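Local coordinates for protein succinate-semialdehyde dehydrogenase (PDB 4OGD) that probably oxidises succinic semialdehyde to succinate as a member of the aldehyde dehydrogenase family, with bound NADP+ as the cofactor, at residues V342-L350 and G363-V371; W244-R255 and R278-T289. All coordinates share one frame; numbering follows the deposited sequence.

Interaction 1. Residues V342-L350 and G363-V371; sequences VMPTIIAGL and GPVGEIYKV
The phenol ring of Tyr369 meets Leu350 through the methyl CD1, which comes in obliquely 3.6 Å from Tyr369 OH. Over one face of the ring, toward its rim, lies a bridging water, and Glu367 OE1 sits in the ring plane at the edge. The phenol oxygen is hydrogen-bonded to the backbone O of Tyr357. At the other end the puckered ring of Pro364 offers CG to Val342, 3.5 Å from Val342 O and 3.9 Å from Val342 CG1; with CG1 anti to the backbone N (chi1 174°), that methyl is turned onto the proline.

Between these ends two parallel strands pair, the axes of segments 345-348 and 365-371 lying 23° apart. Thr345 N donates to Pro364 O, Gly366 N to Thr345 O at 2.7 Å, Ile347 N to Gly366 O almost straight (170° at the hydrogen), and Ile368 N to Ile347 O. The strands come to 4.4 Å between Gly366 CA and Ile346 CA, probably helped by the missing side chain, as a CB would crowd Ile346 CG1. Ile347 and Glu367 run side by side, CG1 of the isoleucine 3.8 Å from CG of the glutamate, whereas Ile346 CG2 meets Ile368 CD1 on the other face of the sheet. Past Ala348 direct pairing gives way to two waters, both donating to Ile368 O and accepting from Gly349 N and Leu350 N respectively.

In the seven-stranded mixed sheet, consistent with the aldehyde dehydrogenase catalytic domain, antiparallel strand 327-330 flanks 345-348, parallel 268-272 flanks 365-371, and helix 276-288 packs on the face bearing Ile346 and Ile368.

Interaction 2. Residues W244-R255 and R278-T289; sequences WDQLEKVLYFSR and RFKELLTKVFKT
Leu251 and Leu282 interlock as knobs into holes, each filling a pocket of four residues on the opposite helix: Leu251 sits among Phe279, Leu282, Leu283 and Val286, and Leu282 among Trp244, Leu247, Glu248 and Leu251. The two meet at 3.7 Å between Leu251 CD1 and Leu282 CD2. Branched aliphatic chains suit this centre because their methyls diverge: Leu251 CD2 turns to Phe279 CE1, while Leu282 CD1 leans on the carboxylate carbon of Glu248. The axes of segments 244-255 and 278-288 cross at -56°, and the backbones draw nearest at Tyr252 and Val286, where the slim valine places CG1 3.7 Å from Tyr252 CB. Farther along, Arg255 CG touches the edge of the Phe287 ring. Both helices pack on the sheet, Leu247 on strand 235-238 and Leu283 and Phe287 on Ile346 of strand 345-348.

On the outer side, by contrast, exposed Arg278 and Lys285 reach across with extended chains. The guanidinium of Arg278 nonetheless lies close and flat on the indole of Trp244, centres 3.8 Å apart and planes at 10°; Arg278 CD lies over the six-membered ring in a CH-pi contact, and Leu247 CD2 approaches the opposite indole face. Lys285 NZ reaches Glu248 OE2 at 2.7 Å, on the syn lone pair, the two chains crossing at about a right angle. Separately, Thr289 OG1 lies 3.5 Å from Tyr252 CD1 and bonds in the carbonyl plane to Val286 O, which also accepts from Thr289 N and sits at the tyrosine ring edge.

Apolar interlocking thus sets the fit between the helices, and the charged groups fringe it on the solvent side. The lysine probably helps keep Glu248 ionised, and the cation-pi stack probably lets exposed Arg278 cover one indole face while remaining charged.

Both contacts belong to the same layered region: interaction 1 is a buried piece of the seven-stranded sheet, and interaction 2 is a partly buried pairing of two helices that pack on that sheet. Their centres lie 12 Å apart, and they touch directly. Phe287 CD2 of interaction 2 presses on Pro344 CB and Ile346 CG1, while Arg255, its NH1 hydrogen-bonded to Ser265 OG, probably donates through NE to Val365 O at 2.9 Å, tying the helix 244-256 to the strand 365-371. Main-chain hydrogen bonds define the first contact, whereas side chains do most of the joining in the second, where an apolar centre grades into a salt bridge and a cation-pi stack at the surface.

Interaction 1. Residues V342-L350 and G363-V371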
# COMPACT_ATOMS: atom_id res chain seq x y z
N VAL A 342 27.61 -23.36 -9.39
CA VAL A 342 28.38 -22.23 -9.90
C VAL A 342 29.45 -21.92 -8.86
O VAL A 342 29.15 -21.79 -7.67
CB VAL A 342 27.47 -20.98 -10.12
CG1 VAL A 342 28.30 -19.75 -10.51
CG2 VAL A 342 26.41 -21.27 -11.17
N MET A 343 30.71 -21.84 -9.28
CA MET A 343 31.76 -21.56 -8.30
C MET A 343 31.76 -20.09 -7.91
O MET A 343 31.35 -19.24 -8.71
CB MET A 343 33.15 -21.99 -8.80
CG MET A 343 33.91 -20.95 -9.59
SD MET A 343 35.61 -21.49 -9.92
CE MET A 343 36.42 -21.06 -8.38
N PRO A 344 32.17 -19.79 -6.67
CA PRO A 344 32.30 -18.40 -6.24
C PRO A 344 33.19 -17.64 -7.22
O PRO A 344 34.27 -18.12 -7.57
CB PRO A 344 32.97 -18.52 -4.87
CG PRO A 344 32.56 -19.87 -4.38
CD PRO A 344 32.57 -20.73 -5.61
N THR A 345 32.72 -16.49 -7.68
CA THR A 345 33.38 -15.77 -8.74
C THR A 345 33.41 -14.30 -8.32
O THR A 345 32.45 -13.82 -7.73
CB THR A 345 32.58 -15.92 -10.05
OG1 THR A 345 32.51 -17.31 -10.40
CG2 THR A 345 33.23 -15.15 -11.19
N ILE A 346 34.52 -13.61 -8.58
CA ILE A 346 34.62 -12.20 -8.23
C ILE A 346 34.91 -11.40 -9.49
O ILE A 346 35.81 -11.74 -10.25
CB ILE A 346 35.74 -11.94 -7.21
CG1 ILE A 346 35.50 -12.76 -5.94
CG2 ILE A 346 35.82 -10.44 -6.86
CD1 ILE A 346 36.64 -12.74 -4.94
N ILE A 347 34.13 -10.35 -9.70
CA ILE A 347 34.39 -9.42 -10.80
C ILE A 347 34.61 -8.00 -10.28
O ILE A 347 34.17 -7.65 -9.19
CB ILE A 347 33.25 -9.39 -11.82
CG1 ILE A 347 31.93 -8.98 -11.14
CG2 ILE A 347 33.13 -10.75 -12.51
CD1 ILE A 347 30.76 -8.81 -12.10
N ALA A 348 35.31 -7.20 -11.07
CA ALA A 348 35.54 -5.80 -10.73
C ALA A 348 35.58 -5.01 -12.03
O ALA A 348 35.29 -5.55 -13.10
CB ALA A 348 36.84 -5.65 -9.95
N GLY A 349 35.91 -3.73 -11.95
CA GLY A 349 35.99 -2.89 -13.13
C GLY A 349 34.69 -2.71 -13.90
O GLY A 349 34.70 -2.57 -15.12
N LEU A 350 33.55 -2.73 -13.20
CA LEU A 350 32.28 -2.43 -13.85
C LEU A 350 32.16 -0.93 -14.08
O LEU A 350 32.32 -0.14 -13.15
CB LEU A 350 31.11 -2.92 -12.99
CG LEU A 350 30.95 -4.44 -12.85
CD1 LEU A 350 30.06 -4.78 -11.66
CD2 LEU A 350 30.37 -5.06 -14.12
N GLY A 363 23.37 -15.17 -7.52
CA GLY A 363 24.30 -16.28 -7.39
C GLY A 363 25.56 -15.83 -6.69
O GLY A 363 25.63 -14.70 -6.22
N PRO A 364 26.56 -16.71 -6.62
CA PRO A 364 27.75 -16.47 -5.79
C PRO A 364 28.79 -15.61 -6.49
O PRO A 364 29.92 -16.05 -6.68
CB PRO A 364 28.31 -17.88 -5.59
CG PRO A 364 27.89 -18.62 -6.82
CD PRO A 364 26.54 -18.07 -7.19
N VAL A 365 28.40 -14.39 -6.86
CA VAL A 365 29.27 -13.52 -7.62
C VAL A 365 29.58 -12.25 -6.84
O VAL A 365 28.73 -11.37 -6.71
CB VAL A 365 28.65 -13.15 -8.98
CG1 VAL A 365 29.60 -12.27 -9.78
CG2 VAL A 365 28.29 -14.41 -9.76
N GLY A 366 30.81 -12.15 -6.34
CA GLY A 366 31.24 -10.94 -5.67
C GLY A 366 31.51 -9.86 -6.70
O GLY A 366 31.97 -10.15 -7.81
N GLU A 367 31.19 -8.61 -6.35
CA GLU A 367 31.45 -7.48 -7.25
C GLU A 367 32.12 -6.38 -6.46
O GLU A 367 31.63 -5.97 -5.41
CB GLU A 367 30.13 -6.95 -7.82
CG GLU A 367 29.30 -8.01 -8.54
CD GLU A 367 27.85 -7.60 -8.66
OE1 GLU A 367 27.59 -6.40 -8.83
OE2 GLU A 367 26.97 -8.49 -8.55
N ILE A 368 33.27 -5.91 -6.94
CA ILE A 368 33.98 -4.86 -6.23
C ILE A 368 33.91 -3.55 -7.01
O ILE A 368 34.37 -3.47 -8.15
CB ILE A 368 35.45 -5.25 -5.96
CG1 ILE A 368 35.50 -6.59 -5.22
CG2 ILE A 368 36.11 -4.19 -5.11
CD1 ILE A 368 36.91 -7.18 -5.12
N TYR A 369 33.31 -2.54 -6.38
CA TYR A 369 33.20 -1.20 -6.95
C TYR A 369 34.20 -0.28 -6.26
O TYR A 369 34.07 -0.03 -5.06
CB TYR A 369 31.80 -0.63 -6.73
CG TYR A 369 30.69 -1.26 -7.55
CD1 TYR A 369 29.96 -0.49 -8.45
CD2 TYR A 369 30.37 -2.61 -7.42
CE1 TYR A 369 28.94 -1.05 -9.20
CE2 TYR A 369 29.36 -3.18 -8.18
CZ TYR A 369 28.65 -2.40 -9.07
OH TYR A 369 27.62 -2.95 -9.81
N LYS A 370 35.19 0.23 -6.99
CA LYS A 370 36.17 1.13 -6.39
C LYS A 370 35.69 2.58 -6.45
O LYS A 370 35.21 3.03 -7.48
CB LYS A 370 37.53 1.01 -7.07
CG LYS A 370 38.63 1.81 -6.38
CD LYS A 370 39.97 1.68 -7.11
CE LYS A 370 39.98 2.47 -8.41
NZ LYS A 370 40.23 3.92 -8.17
N VAL A 371 35.77 3.29 -5.33
CA VAL A 371 35.43 4.72 -5.31
C VAL A 371 36.54 5.57 -4.70
O VAL A 371 37.45 5.04 -4.05
CB VAL A 371 34.08 4.98 -4.59
CG1 VAL A 371 32.97 4.23 -5.29
CG2 VAL A 371 34.15 4.58 -3.11
O HOH W 1 36.38 -2.34 -9.50
O HOH W 2 33.01 -2.91 -10.35

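Interaction 2. Residues W244-R255 and R278-T289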
# COMPACT_ATOMS: atom_id res chain seq x y z
N TRP A 244 38.94 -4.19 9.93
CA TRP A 244 39.20 -5.20 8.90
C TRP A 244 39.22 -6.64 9.42
O TRP A 244 39.01 -7.58 8.66
CB TRP A 244 40.48 -4.85 8.13
CG TRP A 244 40.22 -3.77 7.14
CD1 TRP A 244 39.99 -2.45 7.41
CD2 TRP A 244 40.11 -3.92 5.72
NE1 TRP A 244 39.76 -1.77 6.24
CE2 TRP A 244 39.82 -2.65 5.19
CE3 TRP A 244 40.21 -5.01 4.85
CZ2 TRP A 244 39.65 -2.44 3.82
CZ3 TRP A 244 40.05 -4.79 3.50
CH2 TRP A 244 39.77 -3.52 2.99
N ASP A 245 39.46 -6.80 10.72
CA ASP A 245 39.39 -8.12 11.34
C ASP A 245 37.94 -8.57 11.39
O ASP A 245 37.60 -9.71 11.03
CB ASP A 245 39.95 -8.07 12.76
CG ASP A 245 41.47 -8.00 12.79
OD1 ASP A 245 42.11 -8.80 12.08
OD2 ASP A 245 42.02 -7.14 13.51
N GLN A 246 37.08 -7.67 11.85
CA GLN A 246 35.65 -7.94 11.91
C GLN A 246 35.07 -8.07 10.51
O GLN A 246 34.16 -8.87 10.28
CB GLN A 246 34.94 -6.86 12.71
CG GLN A 246 35.29 -6.93 14.19
CD GLN A 246 35.11 -8.33 14.75
OE1 GLN A 246 36.07 -8.96 15.21
NE2 GLN A 246 33.88 -8.83 14.70
N LEU A 247 35.60 -7.30 9.57
CA LEU A 247 35.19 -7.39 8.18
C LEU A 247 35.36 -8.80 7.63
O LEU A 247 34.44 -9.39 7.06
CB LEU A 247 35.99 -6.40 7.33
CG LEU A 247 35.72 -6.41 5.84
CD1 LEU A 247 34.26 -6.08 5.57
CD2 LEU A 247 36.64 -5.41 5.14
N GLU A 248 36.56 -9.36 7.80
CA GLU A 248 36.85 -10.68 7.25
C GLU A 248 35.86 -11.74 7.75
O GLU A 248 35.45 -12.63 7.01
CB GLU A 248 38.28 -11.10 7.59
CG GLU A 248 38.64 -12.51 7.11
CD GLU A 248 40.13 -12.79 7.19
OE1 GLU A 248 40.89 -11.90 7.60
OE2 GLU A 248 40.53 -13.91 6.82
N LYS A 249 35.45 -11.61 9.01
CA LYS A 249 34.61 -12.61 9.64
C LYS A 249 33.19 -12.67 9.09
O LYS A 249 32.51 -13.69 9.26
CB LYS A 249 34.61 -12.41 11.15
CG LYS A 249 36.00 -12.63 11.74
CD LYS A 249 36.07 -12.38 13.24
CE LYS A 249 37.41 -12.87 13.77
NZ LYS A 249 37.55 -12.68 15.24
N VAL A 250 32.74 -11.61 8.43
CA VAL A 250 31.37 -11.60 7.92
C VAL A 250 31.26 -11.79 6.41
O VAL A 250 30.16 -11.98 5.88
CB VAL A 250 30.60 -10.31 8.32
CG1 VAL A 250 30.78 -10.01 9.80
CG2 VAL A 250 31.03 -9.12 7.46
N LEU A 251 32.40 -11.77 5.71
CA LEU A 251 32.35 -11.73 4.25
C LEU A 251 31.73 -12.97 3.59
O LEU A 251 30.95 -12.84 2.65
CB LEU A 251 33.73 -11.43 3.64
CG LEU A 251 34.27 -10.01 3.74
CD1 LEU A 251 35.64 -9.94 3.11
CD2 LEU A 251 33.34 -8.98 3.09
N TYR A 252 32.08 -14.17 4.07
CA TYR A 252 31.57 -15.39 3.47
C TYR A 252 30.05 -15.41 3.54
O TYR A 252 29.36 -15.60 2.53
CB TYR A 252 32.15 -16.64 4.14
CG TYR A 252 31.95 -17.89 3.33
CD1 TYR A 252 32.95 -18.37 2.49
CD2 TYR A 252 30.74 -18.58 3.37
CE1 TYR A 252 32.76 -19.52 1.73
CE2 TYR A 252 30.54 -19.72 2.61
CZ TYR A 252 31.55 -20.18 1.80
OH TYR A 252 31.35 -21.32 1.04
N PHE A 253 29.52 -15.21 4.74
CA PHE A 253 28.07 -15.13 4.91
C PHE A 253 27.47 -14.05 4.02
O PHE A 253 26.44 -14.28 3.36
CB PHE A 253 27.71 -14.82 6.37
CG PHE A 253 26.29 -14.37 6.54
CD1 PHE A 253 25.25 -15.29 6.60
CD2 PHE A 253 25.98 -13.02 6.63
CE1 PHE A 253 23.94 -14.88 6.74
CE2 PHE A 253 24.67 -12.60 6.77
CZ PHE A 253 23.65 -13.52 6.82
N SER A 254 28.10 -12.89 3.99
CA SER A 254 27.48 -11.73 3.33
C SER A 254 27.17 -11.92 1.86
O SER A 254 26.18 -11.38 1.37
CB SER A 254 28.31 -10.47 3.55
OG SER A 254 28.28 -10.11 4.92
N ARG A 255 28.00 -12.69 1.15
CA ARG A 255 27.77 -12.90 -0.27
C ARG A 255 27.44 -14.35 -0.66
O ARG A 255 26.78 -14.58 -1.67
CB ARG A 255 28.93 -12.38 -1.13
CG ARG A 255 28.63 -12.34 -2.64
CD ARG A 255 27.31 -11.61 -2.92
NE ARG A 255 27.08 -11.45 -4.35
CZ ARG A 255 25.95 -11.79 -4.98
NH1 ARG A 255 24.94 -12.31 -4.30
NH2 ARG A 255 25.84 -11.61 -6.29
N ARG A 278 43.77 -4.42 -1.21
CA ARG A 278 43.63 -5.18 0.02
C ARG A 278 42.31 -5.93 0.06
O ARG A 278 42.26 -7.10 0.44
CB ARG A 278 43.76 -4.25 1.23
CG ARG A 278 43.70 -4.94 2.57
CD ARG A 278 43.68 -3.93 3.68
NE ARG A 278 43.70 -4.57 4.99
CZ ARG A 278 43.67 -3.90 6.13
NH1 ARG A 278 43.62 -2.58 6.13
NH2 ARG A 278 43.70 -4.56 7.28
N PHE A 279 41.23 -5.27 -0.35
CA PHE A 279 39.94 -5.95 -0.37
C PHE A 279 39.83 -7.02 -1.45
O PHE A 279 39.21 -8.07 -1.24
CB PHE A 279 38.78 -4.96 -0.47
CG PHE A 279 37.44 -5.60 -0.28
CD1 PHE A 279 37.02 -5.97 0.98
CD2 PHE A 279 36.63 -5.89 -1.37
CE1 PHE A 279 35.80 -6.60 1.17
CE2 PHE A 279 35.41 -6.51 -1.19
CZ PHE A 279 35.00 -6.86 0.08
N LYS A 280 40.42 -6.78 -2.62
CA LYS A 280 40.43 -7.78 -3.68
C LYS A 280 41.06 -9.05 -3.14
O LYS A 280 40.53 -10.15 -3.30
CB LYS A 280 41.23 -7.33 -4.90
CG LYS A 280 40.51 -6.35 -5.82
CD LYS A 280 41.08 -6.40 -7.24
CE LYS A 280 42.60 -6.30 -7.23
NZ LYS A 280 43.16 -6.12 -8.60
N GLU A 281 42.19 -8.89 -2.46
CA GLU A 281 42.88 -10.04 -1.88
C GLU A 281 42.10 -10.72 -0.76
O GLU A 281 42.08 -11.95 -0.67
CB GLU A 281 44.26 -9.62 -1.39
CG GLU A 281 45.27 -9.58 -2.52
CD GLU A 281 45.18 -10.83 -3.38
OE1 GLU A 281 44.96 -10.69 -4.60
OE2 GLU A 281 45.32 -11.95 -2.83
N LEU A 282 41.46 -9.92 0.08
CA LEU A 282 40.68 -10.46 1.19
C LEU A 282 39.47 -11.24 0.69
O LEU A 282 39.21 -12.36 1.15
CB LEU A 282 40.24 -9.35 2.14
CG LEU A 282 39.42 -9.82 3.34
CD1 LEU A 282 40.25 -10.78 4.18
CD2 LEU A 282 38.99 -8.64 4.18
N LEU A 283 38.71 -10.66 -0.24
CA LEU A 283 37.52 -11.34 -0.76
C LEU A 283 37.90 -12.62 -1.51
O LEU A 283 37.21 -13.64 -1.44
CB LEU A 283 36.69 -10.39 -1.64
CG LEU A 283 35.29 -10.91 -1.99
CD1 LEU A 283 34.41 -10.94 -0.75
CD2 LEU A 283 34.63 -10.05 -3.07
N THR A 284 39.02 -12.56 -2.22
CA THR A 284 39.56 -13.74 -2.90
C THR A 284 39.89 -14.85 -1.90
O THR A 284 39.54 -16.02 -2.10
CB THR A 284 40.80 -13.38 -3.73
OG1 THR A 284 40.43 -12.47 -4.77
CG2 THR A 284 41.41 -14.64 -4.35
N LYS A 285 40.56 -14.47 -0.81
CA LYS A 285 40.91 -15.42 0.25
C LYS A 285 39.66 -16.10 0.80
O LYS A 285 39.62 -17.33 0.94
CB LYS A 285 41.64 -14.69 1.37
CG LYS A 285 41.96 -15.56 2.59
CD LYS A 285 42.44 -14.71 3.75
CE LYS A 285 42.80 -15.54 4.96
NZ LYS A 285 43.04 -14.66 6.14
N VAL A 286 38.65 -15.30 1.09
CA VAL A 286 37.40 -15.81 1.66
C VAL A 286 36.67 -16.75 0.69
O VAL A 286 36.20 -17.82 1.07
CB VAL A 286 36.48 -14.64 2.08
CG1 VAL A 286 35.06 -15.12 2.34
CG2 VAL A 286 37.05 -13.93 3.31
N PHE A 287 36.57 -16.32 -0.56
CA PHE A 287 35.90 -17.09 -1.59
C PHE A 287 36.60 -18.43 -1.86
O PHE A 287 35.95 -19.42 -2.21
CB PHE A 287 35.76 -16.26 -2.88
CG PHE A 287 34.51 -15.41 -2.92
CD1 PHE A 287 34.06 -14.75 -1.78
CD2 PHE A 287 33.79 -15.27 -4.10
CE1 PHE A 287 32.90 -13.96 -1.83
CE2 PHE A 287 32.64 -14.49 -4.16
CZ PHE A 287 32.19 -13.84 -3.02
N LYS A 288 37.92 -18.46 -1.67
CA LYS A 288 38.69 -19.69 -1.86
C LYS A 288 38.35 -20.78 -0.85
O LYS A 288 38.59 -21.96 -1.11
CB LYS A 288 40.19 -19.40 -1.81
CG LYS A 288 40.75 -18.93 -3.14
CD LYS A 288 42.19 -18.45 -2.97
CE LYS A 288 42.82 -18.11 -4.31
NZ LYS A 288 44.22 -17.63 -4.13
N THR A 289 37.79 -20.38 0.28
CA THR A 289 37.48 -21.33 1.34
C THR A 289 36.21 -22.13 1.07
O THR A 289 35.93 -23.10 1.78
CB THR A 289 37.35 -20.65 2.72
OG1 THR A 289 36.17 -19.82 2.75
CG2 THR A 289 38.57 -19.80 3.01